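Local coordinates for 5' nucleotidase family protein (Staphylococcus aureus subsp. aureus, PDB 4Q7F) that belongs to the 5'-nucleotidase family, pairing a calcineurin-like metallophosphoesterase domain with a 5'-nucleotidase C-terminal domain, and binds manganese and magnesium ions, at residues Val28-Ile32 with Gly76-Cys80; Leu48-Asn52 with Phe96-Phe102; Asn81-His86 with Gln312-Trp316; Leu116-Lys120 with Glu137-Leu142; Thr245-Gln251 with Ile262-Thr266. All coordinates share one frame; numbering follows the deposited sequence.

Contact 1: residues Val28-Ile32 with Gly76-Cys80; sequences VHGYI and GSPFC. With MN (manganese (II) ion), chain C.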
# COMPACT_ATOMS: atom_id res chain seq x y z
N VAL A 28 0.09 -0.73 -9.37
CA VAL A 28 0.05 -2.01 -10.04
C VAL A 28 0.50 -3.10 -9.07
O VAL A 28 -0.02 -4.24 -9.08
CB VAL A 28 0.89 -1.99 -11.30
CG1 VAL A 28 0.88 -3.37 -11.95
CG2 VAL A 28 0.30 -0.93 -12.22
N HIS A 29 1.46 -2.72 -8.22
CA HIS A 29 1.95 -3.53 -7.12
C HIS A 29 2.51 -4.88 -7.49
O HIS A 29 2.39 -5.84 -6.73
CB HIS A 29 0.85 -3.68 -6.05
CG HIS A 29 0.78 -2.53 -5.09
ND1 HIS A 29 1.79 -2.25 -4.21
CD2 HIS A 29 -0.20 -1.63 -4.84
CE1 HIS A 29 1.45 -1.22 -3.46
NE2 HIS A 29 0.24 -0.82 -3.82
N GLY A 30 3.10 -4.96 -8.69
CA GLY A 30 3.73 -6.20 -9.13
C GLY A 30 2.74 -7.25 -9.58
O GLY A 30 3.10 -8.44 -9.66
N TYR A 31 1.48 -6.83 -9.81
CA TYR A 31 0.46 -7.71 -10.38
C TYR A 31 0.54 -7.54 -11.91
O TYR A 31 -0.09 -6.67 -12.49
CB TYR A 31 -0.92 -7.40 -9.86
CG TYR A 31 -1.07 -7.83 -8.42
CD1 TYR A 31 -0.68 -7.00 -7.39
CD2 TYR A 31 -1.51 -9.10 -8.11
CE1 TYR A 31 -0.79 -7.40 -6.06
CE2 TYR A 31 -1.62 -9.52 -6.79
CZ TYR A 31 -1.24 -8.66 -5.77
OH TYR A 31 -1.33 -9.07 -4.47
N ILE A 32 1.37 -8.37 -12.51
CA ILE A 32 1.64 -8.34 -13.94
C ILE A 32 0.73 -9.34 -14.66
O ILE A 32 0.09 -9.02 -15.66
CB ILE A 32 3.11 -8.76 -14.19
CG1 ILE A 32 4.07 -7.83 -13.44
CG2 ILE A 32 3.41 -8.80 -15.69
CD1 ILE A 32 3.97 -6.38 -13.80
N GLY A 76 4.33 -5.67 -3.68
CA GLY A 76 2.92 -5.90 -3.54
C GLY A 76 2.45 -7.30 -3.71
O GLY A 76 1.71 -7.79 -2.89
N SER A 77 2.91 -7.97 -4.75
CA SER A 77 2.40 -9.29 -5.05
C SER A 77 3.42 -10.36 -4.73
O SER A 77 4.58 -10.05 -4.51
CB SER A 77 2.09 -9.35 -6.54
OG SER A 77 3.29 -9.44 -7.30
N PRO A 78 3.00 -11.63 -4.74
CA PRO A 78 3.91 -12.75 -4.54
C PRO A 78 4.98 -12.81 -5.60
O PRO A 78 6.00 -13.44 -5.38
CB PRO A 78 2.99 -13.98 -4.66
CG PRO A 78 1.65 -13.49 -4.28
CD PRO A 78 1.60 -12.10 -4.85
N PHE A 79 4.77 -12.17 -6.75
CA PHE A 79 5.81 -12.13 -7.80
C PHE A 79 7.00 -11.32 -7.23
O PHE A 79 8.20 -11.69 -7.40
CB PHE A 79 5.23 -11.54 -9.09
CG PHE A 79 6.26 -11.32 -10.19
CD1 PHE A 79 7.17 -12.31 -10.53
CD2 PHE A 79 6.27 -10.13 -10.91
CE1 PHE A 79 8.09 -12.11 -11.55
CE2 PHE A 79 7.19 -9.94 -11.94
CZ PHE A 79 8.10 -10.93 -12.26
N CYS A 80 6.67 -10.26 -6.51
CA CYS A 80 7.68 -9.45 -5.86
C CYS A 80 8.45 -10.30 -4.81
O CYS A 80 9.69 -10.26 -4.79
CB CYS A 80 7.06 -8.18 -5.30
SG CYS A 80 6.39 -7.07 -6.58
MN MN C . -0.43 1.24 -3.19
O HOH W 1 -1.29 -7.45 -2.40
O HOH W 2 -0.69 2.55 -1.36
O HOH W 3 -0.39 0.04 -1.07
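Two glycines, Gly76 and Gly30, bring bare backbone carbons against the opposite segment. Gly76 CA lies 3.2 Å from His29 O in a CA-H...O contact, and Gly30 CA packs against Cys80 SG at 3.8 Å. Gly30 sits in a type I' turn from Val28 to Tyr31. Ser77 OG donates to Gly30 O at 2.6 Å, from above the carbonyl plane. The same OG takes a weak capping bond from Phe79 N, so Ser77 is the N-cap of helix 78-85. Its CB rests over the centre of the Tyr31 ring in a CH-pi contact, 3.5 Å from the centroid. Tyr31 CG stands beside its backbone N (chi1 -72°), and the ring end turns back to this CB. Water 1 joins Tyr31 OH to Gly76 O. Farther along, Ile32 CG1 packs on Phe79 CE2. His29 NE2 binds manganese at 2.3 Å, with Asp27, Asp72 and His249 completing the protein ligands. His29 ND1 is hydrogen-bonded to Gln75 O. This second-shell bond probably fixes the rotation of the imidazole, with NE2 turned to the manganese.

Contact 2: residues Leu48-Asn52 with Phe96-Phe102; sequences LLLAN and FYNRMAF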
# COMPACT_ATOMS: atom_id res chain seq x y z
N LEU A 48 -0.97 -5.91 -15.25
CA LEU A 48 -0.36 -5.00 -16.18
C LEU A 48 -0.34 -5.50 -17.63
O LEU A 48 -0.49 -4.72 -18.57
CB LEU A 48 1.07 -4.68 -15.70
CG LEU A 48 1.79 -3.59 -16.47
CD1 LEU A 48 1.11 -2.26 -16.21
CD2 LEU A 48 3.27 -3.52 -16.12
N LEU A 49 -0.16 -6.80 -17.81
CA LEU A 49 -0.17 -7.33 -19.17
C LEU A 49 -1.49 -6.94 -19.86
O LEU A 49 -1.49 -6.35 -20.93
CB LEU A 49 0.01 -8.83 -19.17
CG LEU A 49 1.44 -9.27 -18.88
CD1 LEU A 49 1.47 -10.78 -18.79
CD2 LEU A 49 2.40 -8.78 -19.97
N LEU A 50 -2.60 -7.23 -19.20
CA LEU A 50 -3.90 -6.98 -19.77
C LEU A 50 -4.24 -5.49 -19.79
O LEU A 50 -4.76 -4.98 -20.78
CB LEU A 50 -4.96 -7.79 -19.03
CG LEU A 50 -6.36 -7.84 -19.59
CD1 LEU A 50 -6.33 -8.39 -21.01
CD2 LEU A 50 -7.20 -8.72 -18.67
N ALA A 51 -3.90 -4.78 -18.72
CA ALA A 51 -4.16 -3.34 -18.69
C ALA A 51 -3.39 -2.66 -19.83
O ALA A 51 -3.92 -1.79 -20.49
CB ALA A 51 -3.77 -2.75 -17.37
N ASN A 52 -2.16 -3.09 -20.07
CA ASN A 52 -1.37 -2.49 -21.13
C ASN A 52 -1.96 -2.82 -22.50
O ASN A 52 -1.92 -1.99 -23.42
CB ASN A 52 0.10 -2.94 -21.06
CG ASN A 52 0.97 -2.23 -22.06
OD1 ASN A 52 1.18 -1.01 -21.97
ND2 ASN A 52 1.54 -2.99 -22.96
N PHE A 96 9.29 -6.32 -17.98
CA PHE A 96 7.89 -6.11 -18.35
C PHE A 96 7.65 -4.63 -18.64
O PHE A 96 7.10 -4.29 -19.70
CB PHE A 96 6.90 -6.59 -17.27
CG PHE A 96 6.72 -8.09 -17.23
CD1 PHE A 96 6.04 -8.73 -18.25
CD2 PHE A 96 7.21 -8.84 -16.18
CE1 PHE A 96 5.86 -10.10 -18.24
CE2 PHE A 96 7.03 -10.22 -16.15
CZ PHE A 96 6.36 -10.85 -17.18
N TYR A 97 8.04 -3.74 -17.73
CA TYR A 97 7.80 -2.32 -17.96
C TYR A 97 8.54 -1.82 -19.20
O TYR A 97 8.00 -1.05 -20.00
CB TYR A 97 8.15 -1.47 -16.74
CG TYR A 97 7.07 -1.43 -15.70
CD1 TYR A 97 6.96 -2.39 -14.73
CD2 TYR A 97 6.12 -0.41 -15.73
CE1 TYR A 97 5.93 -2.34 -13.78
CE2 TYR A 97 5.11 -0.36 -14.81
CZ TYR A 97 5.02 -1.32 -13.84
OH TYR A 97 3.98 -1.21 -12.93
N ASN A 98 9.78 -2.27 -19.35
CA ASN A 98 10.59 -1.84 -20.43
C ASN A 98 10.04 -2.20 -21.81
O ASN A 98 10.15 -1.38 -22.72
CB ASN A 98 12.05 -2.33 -20.28
CG ASN A 98 12.87 -1.45 -19.34
OD1 ASN A 98 12.40 -0.43 -18.87
ND2 ASN A 98 14.09 -1.85 -19.07
N ARG A 99 9.45 -3.40 -21.97
CA ARG A 99 8.86 -3.80 -23.26
C ARG A 99 7.71 -2.91 -23.64
O ARG A 99 7.48 -2.66 -24.81
CB ARG A 99 8.22 -5.18 -23.23
CG ARG A 99 9.02 -6.34 -22.74
CD ARG A 99 8.35 -7.59 -23.25
NE ARG A 99 8.58 -8.71 -22.36
CZ ARG A 99 7.62 -9.31 -21.68
NH1 ARG A 99 7.93 -10.31 -20.87
NH2 ARG A 99 6.35 -8.94 -21.84
N MSE A 100 6.99 -2.42 -22.64
CA MSE A 100 5.76 -1.65 -22.89
C MSE A 100 5.94 -0.23 -23.34
O MSE A 100 4.97 0.46 -23.64
CB MSE A 100 4.98 -1.69 -21.57
CG MSE A 100 4.53 -3.12 -21.33
SE MSE A 100 3.56 -3.18 -19.63
CE MSE A 100 3.36 -5.14 -19.65
N ALA A 101 7.17 0.25 -23.34
CA ALA A 101 7.47 1.62 -23.78
C ALA A 101 6.66 2.72 -23.10
O ALA A 101 5.95 3.47 -23.75
CB ALA A 101 7.37 1.73 -25.29
N PHE A 102 6.80 2.81 -21.76
CA PHE A 102 6.21 3.89 -21.00
C PHE A 102 7.03 5.16 -21.24
O PHE A 102 8.17 5.10 -21.74
CB PHE A 102 6.22 3.60 -19.50
CG PHE A 102 5.11 2.73 -19.05
CD1 PHE A 102 5.12 1.37 -19.31
CD2 PHE A 102 4.07 3.26 -18.27
CE1 PHE A 102 4.08 0.55 -18.87
CE2 PHE A 102 3.05 2.46 -17.83
CZ PHE A 102 3.05 1.11 -18.11
O HOH W 4 3.18 -2.11 -25.13
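Leu48 and Asn52 both send CG anti to the backbone N (chi1 -172° and -174°), which carries their ends toward the selenomethionine at position 100, Met100. This is helix packing within the calcineurin-like phosphoesterase fold: helix 48-59 meets the end of helix 91-99 and the loop after it. Beyond CG the Met100 chain is extended, and it reaches in among Leu48, Leu49 and Asn52. Its SE lies 3.5 Å from Leu48 CD2, and its CE is 3.8 Å from Leu49 CD2. The Asn52 amide lies along the start of the same chain, with ND2 3.4 Å from Met100 CG. Leu48 CD2 also sits over one face of the Tyr97 ring, offset toward the rim, in a CH-pi contact 3.8 Å from the centroid. The other methyl, CD1, meets the edge of the Phe102 ring. Leu49 CD2 reaches the Phe96 ring at CD1, at 4.0 Å.

Polar groups around this apolar core are held from outside it. Lys67 bonds both Asn52 OD1 and Met100 O, and makes a cation-pi contact with Phe102. Tyr97 OH bonds Asp69, and Arg99 forms a salt bridge with Asp306. One water also spans the two segments: water 4 accepts from Asn52 ND2 at 2.9 Å and donates weakly to Met100 O.

Contact 3: residues Asn81-His86 with Gln312-Trp316; sequences NYLIAH and QLEDW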
# COMPACT_ATOMS: atom_id res chain seq x y z
N ASN A 81 7.75 -11.08 -3.98
CA ASN A 81 8.42 -11.98 -3.04
C ASN A 81 9.35 -12.92 -3.78
O ASN A 81 10.50 -13.14 -3.36
CB ASN A 81 7.45 -12.83 -2.24
CG ASN A 81 6.52 -12.02 -1.39
OD1 ASN A 81 5.75 -11.21 -1.90
ND2 ASN A 81 6.54 -12.25 -0.09
N TYR A 82 8.82 -13.51 -4.85
CA TYR A 82 9.57 -14.44 -5.69
C TYR A 82 10.89 -13.83 -6.17
O TYR A 82 11.93 -14.48 -6.11
CB TYR A 82 8.72 -14.88 -6.88
CG TYR A 82 9.45 -15.78 -7.86
CD1 TYR A 82 9.46 -17.16 -7.70
CD2 TYR A 82 10.13 -15.26 -8.94
CE1 TYR A 82 10.12 -17.99 -8.58
CE2 TYR A 82 10.81 -16.08 -9.82
CZ TYR A 82 10.81 -17.44 -9.63
OH TYR A 82 11.46 -18.27 -10.51
N LEU A 83 10.84 -12.58 -6.63
CA LEU A 83 12.03 -11.90 -7.13
C LEU A 83 13.11 -11.72 -6.08
O LEU A 83 14.29 -11.96 -6.36
CB LEU A 83 11.69 -10.54 -7.73
CG LEU A 83 10.81 -10.53 -8.98
CD1 LEU A 83 10.46 -9.10 -9.32
CD2 LEU A 83 11.46 -11.24 -10.15
N ILE A 84 12.71 -11.30 -4.88
CA ILE A 84 13.65 -11.09 -3.81
C ILE A 84 14.28 -12.42 -3.44
O ILE A 84 15.49 -12.49 -3.23
CB ILE A 84 12.99 -10.48 -2.54
CG1 ILE A 84 12.36 -9.11 -2.84
CG2 ILE A 84 14.04 -10.33 -1.44
CD1 ILE A 84 13.33 -8.03 -3.31
N ALA A 85 13.45 -13.47 -3.38
CA ALA A 85 13.91 -14.79 -3.02
C ALA A 85 14.78 -15.46 -4.08
O ALA A 85 15.47 -16.42 -3.76
CB ALA A 85 12.72 -15.70 -2.69
N HIS A 86 14.75 -15.00 -5.32
CA HIS A 86 15.59 -15.63 -6.34
C HIS A 86 16.83 -14.81 -6.68
O HIS A 86 17.83 -14.93 -5.98
CB HIS A 86 14.76 -16.09 -7.52
CG HIS A 86 13.93 -17.28 -7.16
ND1 HIS A 86 12.83 -17.18 -6.33
CD2 HIS A 86 14.09 -18.60 -7.42
CE1 HIS A 86 12.33 -18.39 -6.12
NE2 HIS A 86 13.07 -19.27 -6.78
N GLN A 312 7.00 -20.97 -13.23
CA GLN A 312 8.06 -21.01 -12.21
C GLN A 312 7.53 -20.38 -10.93
O GLN A 312 7.73 -20.89 -9.83
CB GLN A 312 9.29 -20.25 -12.68
CG GLN A 312 10.09 -20.99 -13.75
CD GLN A 312 11.18 -20.12 -14.34
OE1 GLN A 312 10.98 -18.91 -14.56
NE2 GLN A 312 12.32 -20.72 -14.66
N LEU A 313 6.83 -19.26 -11.10
CA LEU A 313 6.27 -18.55 -9.98
C LEU A 313 5.25 -19.43 -9.26
O LEU A 313 5.32 -19.59 -8.04
CB LEU A 313 5.63 -17.25 -10.47
CG LEU A 313 4.84 -16.46 -9.42
CD1 LEU A 313 5.67 -16.20 -8.17
CD2 LEU A 313 4.37 -15.15 -10.04
N GLU A 314 4.30 -20.00 -10.00
CA GLU A 314 3.29 -20.88 -9.38
C GLU A 314 3.95 -22.09 -8.72
O GLU A 314 3.57 -22.50 -7.61
CB GLU A 314 2.24 -21.32 -10.41
CG GLU A 314 1.43 -20.17 -11.01
CD GLU A 314 0.56 -19.42 -10.03
OE1 GLU A 314 0.35 -19.89 -8.85
OE2 GLU A 314 0.05 -18.35 -10.45
N ASP A 315 4.94 -22.67 -9.38
CA ASP A 315 5.65 -23.81 -8.81
C ASP A 315 6.23 -23.45 -7.42
O ASP A 315 6.07 -24.19 -6.46
CB ASP A 315 6.73 -24.32 -9.75
CG ASP A 315 6.16 -25.03 -10.99
OD1 ASP A 315 4.93 -25.25 -11.10
OD2 ASP A 315 6.96 -25.37 -11.88
N TRP A 316 6.86 -22.28 -7.33
CA TRP A 316 7.43 -21.81 -6.07
C TRP A 316 6.34 -21.60 -5.05
O TRP A 316 6.48 -21.99 -3.90
CB TRP A 316 8.22 -20.52 -6.31
CG TRP A 316 8.92 -20.00 -5.14
CD1 TRP A 316 10.07 -20.50 -4.58
CD2 TRP A 316 8.59 -18.82 -4.40
NE1 TRP A 316 10.45 -19.71 -3.52
CE2 TRP A 316 9.56 -18.68 -3.39
CE3 TRP A 316 7.56 -17.88 -4.49
CZ2 TRP A 316 9.53 -17.63 -2.47
CZ3 TRP A 316 7.53 -16.84 -3.59
CH2 TRP A 316 8.51 -16.71 -2.59
O HOH W 5 12.62 -17.38 -12.48
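Asn81 begins the contact by setting its CB at the edge of the Trp316 indole, 4.0 Å from CH2. Tyr82 does more. Its ring turns an edge to the indole face, with planes at 82°. CD1 lies 3.8 Å from Trp316 CE3, while Tyr82 CA lies over the six-membered ring. Tyr82 CB packs on Leu313 CD1 at 3.6 Å. At the far end, water 5 joins Tyr82 OH to Gln312 OE1. Ala85 CB touches Trp316 CZ2. His86 closes the aromatic cluster. With CG beside its own backbone N (chi1 -72°), it points its CE1 edge at the indole face, 3.5 Å from Trp316 CD1. A bond from His86 ND1 to Tyr82 O, 2.9 Å long, fixes that imidazole in place. The short segments of helices 78-85 and 304-317 cross at 87°, with axes 11.0 Å apart. Helix 377-383 adds Met377 and Ile381 against Trp316, and Leu83 faces helix 91-99.

Contact 4: residues Leu116-Lys120 with Glu137-Leu142; sequences LPYLK and ENDSTL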
# COMPACT_ATOMS: atom_id res chain seq x y z
N LEU A 116 17.09 1.22 -0.25
CA LEU A 116 17.41 2.24 -1.20
C LEU A 116 18.24 1.74 -2.39
O LEU A 116 17.97 2.13 -3.51
CB LEU A 116 18.06 3.44 -0.51
CG LEU A 116 18.10 4.73 -1.33
CD1 LEU A 116 16.69 5.13 -1.74
CD2 LEU A 116 18.78 5.87 -0.56
N PRO A 117 19.25 0.86 -2.14
CA PRO A 117 20.04 0.33 -3.25
C PRO A 117 19.21 -0.48 -4.25
O PRO A 117 19.45 -0.41 -5.46
CB PRO A 117 21.08 -0.58 -2.55
CG PRO A 117 21.18 -0.06 -1.17
CD PRO A 117 19.80 0.47 -0.83
N TYR A 118 18.25 -1.25 -3.75
CA TYR A 118 17.37 -2.02 -4.62
C TYR A 118 16.58 -1.04 -5.51
O TYR A 118 16.52 -1.21 -6.71
CB TYR A 118 16.45 -2.89 -3.78
CG TYR A 118 15.58 -3.83 -4.57
CD1 TYR A 118 16.07 -5.06 -5.02
CD2 TYR A 118 14.26 -3.53 -4.82
CE1 TYR A 118 15.25 -5.93 -5.72
CE2 TYR A 118 13.44 -4.39 -5.49
CZ TYR A 118 13.94 -5.59 -5.95
OH TYR A 118 13.10 -6.43 -6.63
N LEU A 119 16.05 0.03 -4.91
CA LEU A 119 15.31 1.05 -5.66
C LEU A 119 16.19 1.75 -6.70
O LEU A 119 15.82 1.83 -7.88
CB LEU A 119 14.70 2.08 -4.72
CG LEU A 119 13.93 3.22 -5.40
CD1 LEU A 119 12.83 2.67 -6.32
CD2 LEU A 119 13.34 4.17 -4.37
N LYS A 120 17.35 2.23 -6.27
CA LYS A 120 18.26 2.92 -7.18
C LYS A 120 18.63 2.04 -8.37
O LYS A 120 18.63 2.52 -9.52
CB LYS A 120 19.53 3.41 -6.45
CG LYS A 120 19.30 4.53 -5.44
CD LYS A 120 20.64 5.05 -4.94
CE LYS A 120 20.48 6.21 -3.97
NZ LYS A 120 21.80 6.64 -3.40
N GLU A 137 17.68 13.41 -1.58
CA GLU A 137 18.73 12.58 -1.05
C GLU A 137 19.90 13.56 -0.88
O GLU A 137 20.44 14.07 -1.87
CB GLU A 137 19.09 11.47 -2.01
CG GLU A 137 20.17 10.56 -1.47
CD GLU A 137 20.66 9.56 -2.51
OE1 GLU A 137 20.66 9.87 -3.71
OE2 GLU A 137 21.09 8.48 -2.10
N ASN A 138 20.27 13.83 0.36
CA ASN A 138 21.28 14.82 0.66
C ASN A 138 20.78 16.19 0.17
O ASN A 138 19.68 16.60 0.56
CB ASN A 138 22.67 14.41 0.13
CG ASN A 138 23.21 13.15 0.81
OD1 ASN A 138 22.87 12.85 1.96
ND2 ASN A 138 24.07 12.43 0.11
N ASP A 139 21.52 16.86 -0.71
CA ASP A 139 21.12 18.19 -1.15
C ASP A 139 20.59 18.27 -2.59
O ASP A 139 20.74 19.29 -3.25
CB ASP A 139 22.29 19.17 -0.91
CG ASP A 139 22.69 19.24 0.57
OD1 ASP A 139 21.85 18.95 1.44
OD2 ASP A 139 23.85 19.60 0.85
N SER A 140 19.96 17.20 -3.06
CA SER A 140 19.34 17.19 -4.38
C SER A 140 18.25 16.11 -4.40
O SER A 140 18.11 15.34 -3.45
CB SER A 140 20.37 16.96 -5.49
OG SER A 140 20.89 15.65 -5.44
N THR A 141 17.47 16.07 -5.47
CA THR A 141 16.41 15.08 -5.60
C THR A 141 17.00 13.68 -5.71
O THR A 141 18.05 13.48 -6.30
CB THR A 141 15.48 15.38 -6.79
OG1 THR A 141 16.26 15.47 -8.00
CG2 THR A 141 14.70 16.69 -6.57
N LEU A 142 16.33 12.72 -5.09
CA LEU A 142 16.72 11.31 -5.17
C LEU A 142 16.76 10.90 -6.64
O LEU A 142 17.73 10.31 -7.09
CB LEU A 142 15.74 10.44 -4.38
CG LEU A 142 15.81 8.93 -4.60
CD1 LEU A 142 17.18 8.35 -4.28
CD2 LEU A 142 14.73 8.25 -3.79
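Glu137 meets Lys120 in a salt bridge at the start of the second segment. Its side chain is stretched out from the first torsion on (chi1 -179°, chi2 -172°), which carries the carboxylate out toward helix 116-125. Lys120, itself extended beyond CG, comes from the opposite direction. The modelled distance from Lys120 NZ to Glu137 OE2 is 2.4 Å. That is very short, and the exact value should be treated as doubtful. OE2 also lies 3.8 Å from Leu116 CD2, so a methyl flanks the carboxylate. Glu137 opens a type II' turn that runs through Asn138 and Asp139 to Ser140. Glu137 N donates to Ser140 O at 2.7 Å, closing the hairpin between strands 135-137 and 140-141. The chain then comes back at Leu142, whose side chain points toward the helix. Leu142 CD1 lies 4.1 Å from Leu116 CD1 and 3.9 Å from Lys120 CE. Its other methyl, CD2, approaches Leu119 CD2 at 4.3 Å. Strand 179-181 lies beside the hairpin, and its Leu179 touches both Leu116 and Glu137. The contact thus joins the start of helix 116-125 to the hairpin of strands 135-137 and 140-141. It combines one charged link, partly exposed, with leucine methyls packed on each other and on the aliphatic part of Lys120.

Contact 5: residues Thr245-Gln251 with Ile262-Thr266; sequences TGHQHRQ and IQPGT. With MG (magnesium ion), chain B; MN (manganese (II) ion), chain C.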
# COMPACT_ATOMS: atom_id res chain seq x y z
N THR A 245 -3.49 10.97 -9.56
CA THR A 245 -3.30 10.54 -8.18
C THR A 245 -3.26 9.01 -8.04
O THR A 245 -3.50 8.28 -8.99
CB THR A 245 -4.40 11.12 -7.27
OG1 THR A 245 -5.68 10.61 -7.66
CG2 THR A 245 -4.40 12.61 -7.33
N GLY A 246 -2.96 8.54 -6.84
CA GLY A 246 -2.88 7.10 -6.57
C GLY A 246 -2.87 6.90 -5.07
O GLY A 246 -3.53 7.66 -4.34
N HIS A 247 -2.16 5.86 -4.62
CA HIS A 247 -1.93 5.57 -3.20
C HIS A 247 -3.09 5.05 -2.39
O HIS A 247 -2.91 4.14 -1.58
CB HIS A 247 -1.36 6.82 -2.50
CG HIS A 247 -1.04 6.62 -1.05
ND1 HIS A 247 -0.08 5.73 -0.62
CD2 HIS A 247 -1.52 7.22 0.06
CE1 HIS A 247 0.01 5.79 0.69
NE2 HIS A 247 -0.85 6.68 1.13
N GLN A 248 -4.27 5.64 -2.58
CA GLN A 248 -5.44 5.23 -1.85
C GLN A 248 -6.18 4.08 -2.52
O GLN A 248 -7.08 3.51 -1.91
CB GLN A 248 -6.38 6.42 -1.64
CG GLN A 248 -5.82 7.52 -0.73
CD GLN A 248 -6.77 8.71 -0.66
OE1 GLN A 248 -7.29 9.15 -1.68
NE2 GLN A 248 -7.01 9.22 0.54
N HIS A 249 -5.80 3.73 -3.77
CA HIS A 249 -6.44 2.62 -4.50
C HIS A 249 -7.92 2.88 -4.80
O HIS A 249 -8.71 1.95 -4.96
CB HIS A 249 -6.31 1.33 -3.71
CG HIS A 249 -4.90 0.93 -3.43
ND1 HIS A 249 -4.58 -0.29 -2.88
CD2 HIS A 249 -3.73 1.54 -3.69
CE1 HIS A 249 -3.27 -0.38 -2.76
NE2 HIS A 249 -2.73 0.70 -3.28
N ARG A 250 -8.29 4.14 -4.87
CA ARG A 250 -9.66 4.52 -5.19
C ARG A 250 -9.82 4.68 -6.70
O ARG A 250 -8.82 4.82 -7.42
CB ARG A 250 -9.97 5.83 -4.50
CG ARG A 250 -9.86 5.74 -2.99
CD ARG A 250 -9.80 7.11 -2.38
NE ARG A 250 -11.08 7.78 -2.47
CZ ARG A 250 -11.33 9.00 -2.00
NH1 ARG A 250 -10.36 9.71 -1.44
NH2 ARG A 250 -12.54 9.52 -2.13
N GLN A 251 -11.08 4.64 -7.16
CA GLN A 251 -11.41 4.79 -8.57
C GLN A 251 -12.13 6.11 -8.76
O GLN A 251 -13.30 6.26 -8.40
CB GLN A 251 -12.21 3.59 -9.06
CG GLN A 251 -11.39 2.32 -8.87
CD GLN A 251 -11.89 1.14 -9.64
OE1 GLN A 251 -12.98 1.17 -10.19
NE2 GLN A 251 -11.09 0.08 -9.68
N ILE A 262 -7.89 12.19 -11.81
CA ILE A 262 -7.84 10.75 -11.97
C ILE A 262 -7.17 9.99 -10.82
O ILE A 262 -6.13 10.41 -10.28
CB ILE A 262 -6.98 10.38 -13.19
CG1 ILE A 262 -7.68 10.77 -14.49
CG2 ILE A 262 -6.66 8.89 -13.20
CD1 ILE A 262 -8.80 9.83 -14.91
N GLN A 263 -7.79 8.86 -10.46
CA GLN A 263 -7.19 7.90 -9.52
C GLN A 263 -7.61 6.57 -10.14
O GLN A 263 -8.81 6.25 -10.21
CB GLN A 263 -7.62 8.06 -8.06
CG GLN A 263 -6.63 7.30 -7.17
CD GLN A 263 -6.72 7.59 -5.69
OE1 GLN A 263 -6.77 6.67 -4.87
NE2 GLN A 263 -6.72 8.86 -5.33
N PRO A 264 -6.63 5.80 -10.65
CA PRO A 264 -6.95 4.60 -11.36
C PRO A 264 -6.87 3.29 -10.59
O PRO A 264 -6.32 2.30 -11.09
CB PRO A 264 -5.94 4.64 -12.50
CG PRO A 264 -4.75 5.30 -11.91
CD PRO A 264 -5.19 6.11 -10.74
N GLY A 265 -7.39 3.26 -9.37
CA GLY A 265 -7.43 2.03 -8.62
C GLY A 265 -6.08 1.35 -8.34
O GLY A 265 -5.09 2.01 -7.97
N THR A 266 -6.07 0.04 -8.50
CA THR A 266 -4.89 -0.74 -8.18
C THR A 266 -4.93 -2.08 -8.89
O THR A 266 -5.99 -2.56 -9.28
CB THR A 266 -4.84 -0.99 -6.63
OG1 THR A 266 -3.63 -1.69 -6.27
CG2 THR A 266 -6.06 -1.79 -6.16
MG MG B . 1.12 3.92 -1.87
MN MN C . -0.43 1.24 -3.19
O HOH W 2 -0.69 2.55 -1.36
O HOH W 6 -4.47 4.26 -6.55
O HOH W 7 -8.62 -1.16 -8.44
O HOH W 3 -0.39 0.04 -1.07
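The 245-251 loop curls beside strand 259-264 and ends in an antiparallel, non-hydrogen-bonded pair of Gln251 with Pro264. This loop is part of the two-metal centre of the calcineurin-like phosphoesterase fold. Gln263 fills its curve. Its side chain swings away from the amide nitrogen (chi1 -164°) and stays extended, and its amide reaches both arms of the loop. OE1 accepts from Arg250 N at 3.0 Å, and NE2 donates to Thr245 OG1 at 3.1 Å. The same hydroxyl donates a hydrogen bond to Ile262 O at 2.7 Å, a carbonyl that Thr245 N also grips. Gly265 N donates to Arg250 O, a second tie near the Gln251 end of the loop. Arg250 itself turns its NH1 back to Gln248 OE1, which also accepts from Phe210 N.

The loop carries two metal ligands. His247 ND1 binds magnesium in the ring plane at 2.5 Å. His249 NE2 binds manganese at 2.4 Å. Asp72 binds both metals, and water 2 bridges them while donating to His247 O. Thr266 covers one face of the His249 ring, and its hydroxyl is bonded to Asp27 O. In this CH-pi contact, Thr266 CB lies 3.9 Å from the ring centroid.

In the fold
Contacts 1 and 5 meet at the metal centre, their centres about 16 Å apart. Both bind the manganese, and His29 and His249 touch there. Contacts 1 and 2 have centres about 13 Å apart; the carbonyls of Tyr31 and Ile32 probably accept from Leu48 N and Leu49 N, where helix 48-59 starts. Contact 3 shares helix 78-85 with contact 1, centres about 11 Å apart. Contact 4 lies apart, its centre about 25 Å from that of contact 5, but touches contact 3 through Ile84 and Tyr118. Along the chain, contacts 1 and 2 interleave, while 4 and 5 are nested inside contact 3. Helix 78-85 thus ties the manganese side to helix 304-317, and contact 5 joins the metals to strand 259-264.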